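Local coordinates for protein MccF (Escherichia coli, PDB 4IIY) that probably acts as a serine carboxypeptidase-like hydrolase of the S66 family that gives Escherichia coli self-immunity to the antibiotic microcin C7, at residues Thr162-Ala167 / Ile266-Asp271. The protein carries 1 engineered substitution. Numbering follows the deposited sequence.
With EDO (1,2-ethanediol), chain L.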
loop_
_atom_site.group_PDB
_atom_site.type_symbol
_atom_site.label_atom_id
_atom_site.label_comp_id
_atom_site.label_asym_id
_atom_site.label_seq_id
_atom_site.Cartn_x
_atom_site.Cartn_y
_atom_site.Cartn_z
ATOM N N THR B 162 -11.621 -15.726 -12.973
ATOM C CA THR B 162 -11.184 -16.282 -11.694
ATOM C C THR B 162 -12.165 -15.862 -10.590
ATOM O O THR B 162 -13.092 -15.086 -10.841
ATOM C CB THR B 162 -9.760 -15.810 -11.332
ATOM O OG1 THR B 162 -9.756 -14.394 -11.098
ATOM C CG2 THR B 162 -8.782 -16.156 -12.439
ATOM N N PHE B 163 -11.970 -16.386 -9.378
ATOM C CA PHE B 163 -12.978 -16.282 -8.324
ATOM C C PHE B 163 -12.452 -15.714 -7.020
ATOM O O PHE B 163 -11.447 -16.192 -6.488
ATOM C CB PHE B 163 -13.597 -17.660 -8.072
ATOM C CG PHE B 163 -14.340 -18.197 -9.258
ATOM C CD1 PHE B 163 -15.708 -18.042 -9.361
ATOM C CD2 PHE B 163 -13.655 -18.795 -10.305
ATOM C CE1 PHE B 163 -16.387 -18.507 -10.489
ATOM C CE2 PHE B 163 -14.327 -19.253 -11.433
ATOM C CZ PHE B 163 -15.693 -19.108 -11.520
ATOM N N TYR B 164 -13.147 -14.692 -6.517
ATOM C CA TYR B 164 -12.907 -14.176 -5.179
ATOM C C TYR B 164 -13.725 -15.050 -4.248
ATOM O O TYR B 164 -14.954 -15.020 -4.293
ATOM C CB TYR B 164 -13.343 -12.710 -5.048
ATOM C CG TYR B 164 -12.507 -11.978 -4.020
ATOM C CD1 TYR B 164 -11.193 -11.635 -4.315
ATOM C CD2 TYR B 164 -12.996 -11.677 -2.749
ATOM C CE1 TYR B 164 -10.397 -11.001 -3.407
ATOM C CE2 TYR B 164 -12.197 -11.025 -1.811
ATOM C CZ TYR B 164 -10.891 -10.695 -2.159
ATOM O OH TYR B 164 -10.027 -10.075 -1.273
ATOM N N GLY B 165 -13.068 -15.849 -3.421
ATOM C CA GLY B 165 -13.786 -16.814 -2.617
ATOM C C GLY B 165 -12.857 -17.562 -1.694
ATOM O O GLY B 165 -11.715 -17.150 -1.482
ATOM N N PRO B 166 -13.348 -18.675 -1.132
ATOM C CA PRO B 166 -12.632 -19.392 -0.075
ATOM C C PRO B 166 -11.183 -19.757 -0.362
ATOM O O PRO B 166 -10.834 -20.205 -1.459
ATOM C CB PRO B 166 -13.441 -20.685 0.072
ATOM C CG PRO B 166 -14.825 -20.296 -0.286
ATOM C CD PRO B 166 -14.731 -19.162 -1.279
ATOM N N ALA B 167 -10.361 -19.572 0.667
ATOM C CA ALA B 167 -9.036 -20.167 0.773
ATOM C C ALA B 167 -9.123 -21.291 1.803
ATOM O O ALA B 167 -9.869 -21.204 2.785
ATOM C CB ALA B 167 -8.003 -19.121 1.182
ATOM N N ILE B 266 -18.500 -2.182 -12.394
ATOM C CA ILE B 266 -18.819 -2.168 -10.970
ATOM C C ILE B 266 -17.535 -2.469 -10.198
ATOM O O ILE B 266 -16.914 -3.502 -10.417
ATOM C CB ILE B 266 -19.913 -3.203 -10.624
ATOM C CG1 ILE B 266 -21.235 -2.807 -11.283
ATOM C CG2 ILE B 266 -20.076 -3.341 -9.110
ATOM C CD1 ILE B 266 -22.346 -3.830 -11.113
ATOM N N LEU B 267 -17.131 -1.567 -9.313
ATOM C CA LEU B 267 -15.919 -1.784 -8.533
ATOM C C LEU B 267 -16.243 -2.601 -7.303
ATOM O O LEU B 267 -17.111 -2.211 -6.527
ATOM C CB LEU B 267 -15.322 -0.447 -8.088
ATOM C CG LEU B 267 -14.056 -0.558 -7.231
ATOM C CD1 LEU B 267 -12.896 -1.036 -8.077
ATOM C CD2 LEU B 267 -13.743 0.779 -6.585
ATOM N N PHE B 268 -15.544 -3.719 -7.114
ATOM C CA PHE B 268 -15.650 -4.521 -5.897
ATOM C C PHE B 268 -14.348 -4.366 -5.113
ATOM O O PHE B 268 -13.265 -4.663 -5.634
ATOM C CB PHE B 268 -15.885 -5.995 -6.251
ATOM C CG PHE B 268 -15.615 -6.936 -5.112
ATOM C CD1 PHE B 268 -16.412 -6.918 -3.980
ATOM C CD2 PHE B 268 -14.555 -7.826 -5.165
ATOM C CE1 PHE B 268 -16.147 -7.781 -2.910
ATOM C CE2 PHE B 268 -14.291 -8.691 -4.105
ATOM C CZ PHE B 268 -15.089 -8.665 -2.979
ATOM N N ILE B 269 -14.462 -3.897 -3.873
ATOM C CA ILE B 269 -13.294 -3.719 -3.015
ATOM C C ILE B 269 -13.608 -4.147 -1.585
ATOM O O ILE B 269 -14.716 -3.920 -1.064
ATOM C CB ILE B 269 -12.769 -2.266 -3.017
ATOM C CG1 ILE B 269 -13.937 -1.289 -2.903
ATOM C CG2 ILE B 269 -11.949 -2.001 -4.269
ATOM C CD1 ILE B 269 -13.511 0.153 -2.644
ATOM N N GLU B 270 -12.639 -4.800 -0.953
ATOM C CA GLU B 270 -12.742 -5.120 0.467
ATOM C C GLU B 270 -11.369 -4.984 1.094
ATOM O O GLU B 270 -10.345 -5.144 0.419
ATOM C CB GLU B 270 -13.323 -6.524 0.687
ATOM C CG GLU B 270 -12.458 -7.685 0.196
ATOM C CD GLU B 270 -11.499 -8.243 1.253
ATOM O OE1 GLU B 270 -11.774 -8.122 2.475
ATOM O OE2 GLU B 270 -10.452 -8.823 0.857
ATOM N N ASP B 271 -11.344 -4.674 2.384
ATOM C CA ASP B 271 -10.098 -4.657 3.143
ATOM C C ASP B 271 -10.324 -5.290 4.515
ATOM O O ASP B 271 -11.458 -5.521 4.920
ATOM C CB ASP B 271 -9.514 -3.238 3.283
ATOM C CG ASP B 271 -8.758 -2.778 2.043
ATOM O OD1 ASP B 271 -7.770 -3.453 1.685
ATOM O OD2 ASP B 271 -9.135 -1.743 1.445
HETATM C C1 EDO L . -14.169 -2.323 2.373
HETATM O O1 EDO L . -13.967 -3.472 3.214
HETATM C C2 EDO L . -14.300 -1.043 3.184
HETATM O O2 EDO L . -13.042 -0.729 3.799
#
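Y164 reaches from strand 162-164 to F268 and E270 on strand 266-270, giving one a ring face and the other its hydroxyl. The two backbones stay well apart, with the CA atoms of Y164 and F268 10.1 Å from each other, so side chains alone make the join. From CB, the Y164 ring swings away from its own backbone N (chi1 -150°) and heads for the second strand. CG and CD2 lie against the rim of F268, Y164 CD2 coming 3.5 Å from F268 CE2. This is an edge-to-face stack: the edge of F268 points at one face of Y164, centroids 5.2 Å apart and planes at 74°. Farther out, Y164 CE2 lies 3.9 Å from E270 CG and also remains near F268 CE2, and Y164 CZ is 3.6 Å from E270 OE2. At the tip, Y164 OH donates a short hydrogen bond of 2.5 Å to E270 OE2, which it meets on the anti side, 22° out of the carboxylate plane. The E270 chain bends at chi2 to bring that oxygen to the phenol. N245 ND2 also bonds OE2, while OE1 bonds ND1 of H338; three partners thus fix the rotation of this buried carboxylate. E270 and H338 are the predicted charge relay of a Ser-His-Glu triad whose predicted nucleophile position, 145, is the engineered A145. The backbone N of A145 is hydrogen-bonded to Y164 OH, so the phenol links the nucleophile loop to the relay glutamate. Beyond E270, D271 N bonds O1 of an ethanediol, probably from the crystallisation liquor, at 3.0 Å. Strand 162-164 lies between strands 140-143 and 345-347 of the six-stranded mixed sheet, and strand 266-270 in the eight-stranded one, helix 276-288 packing on L267 and I269; L345 and L347 also touch F268, at the buried junction between those two sheets.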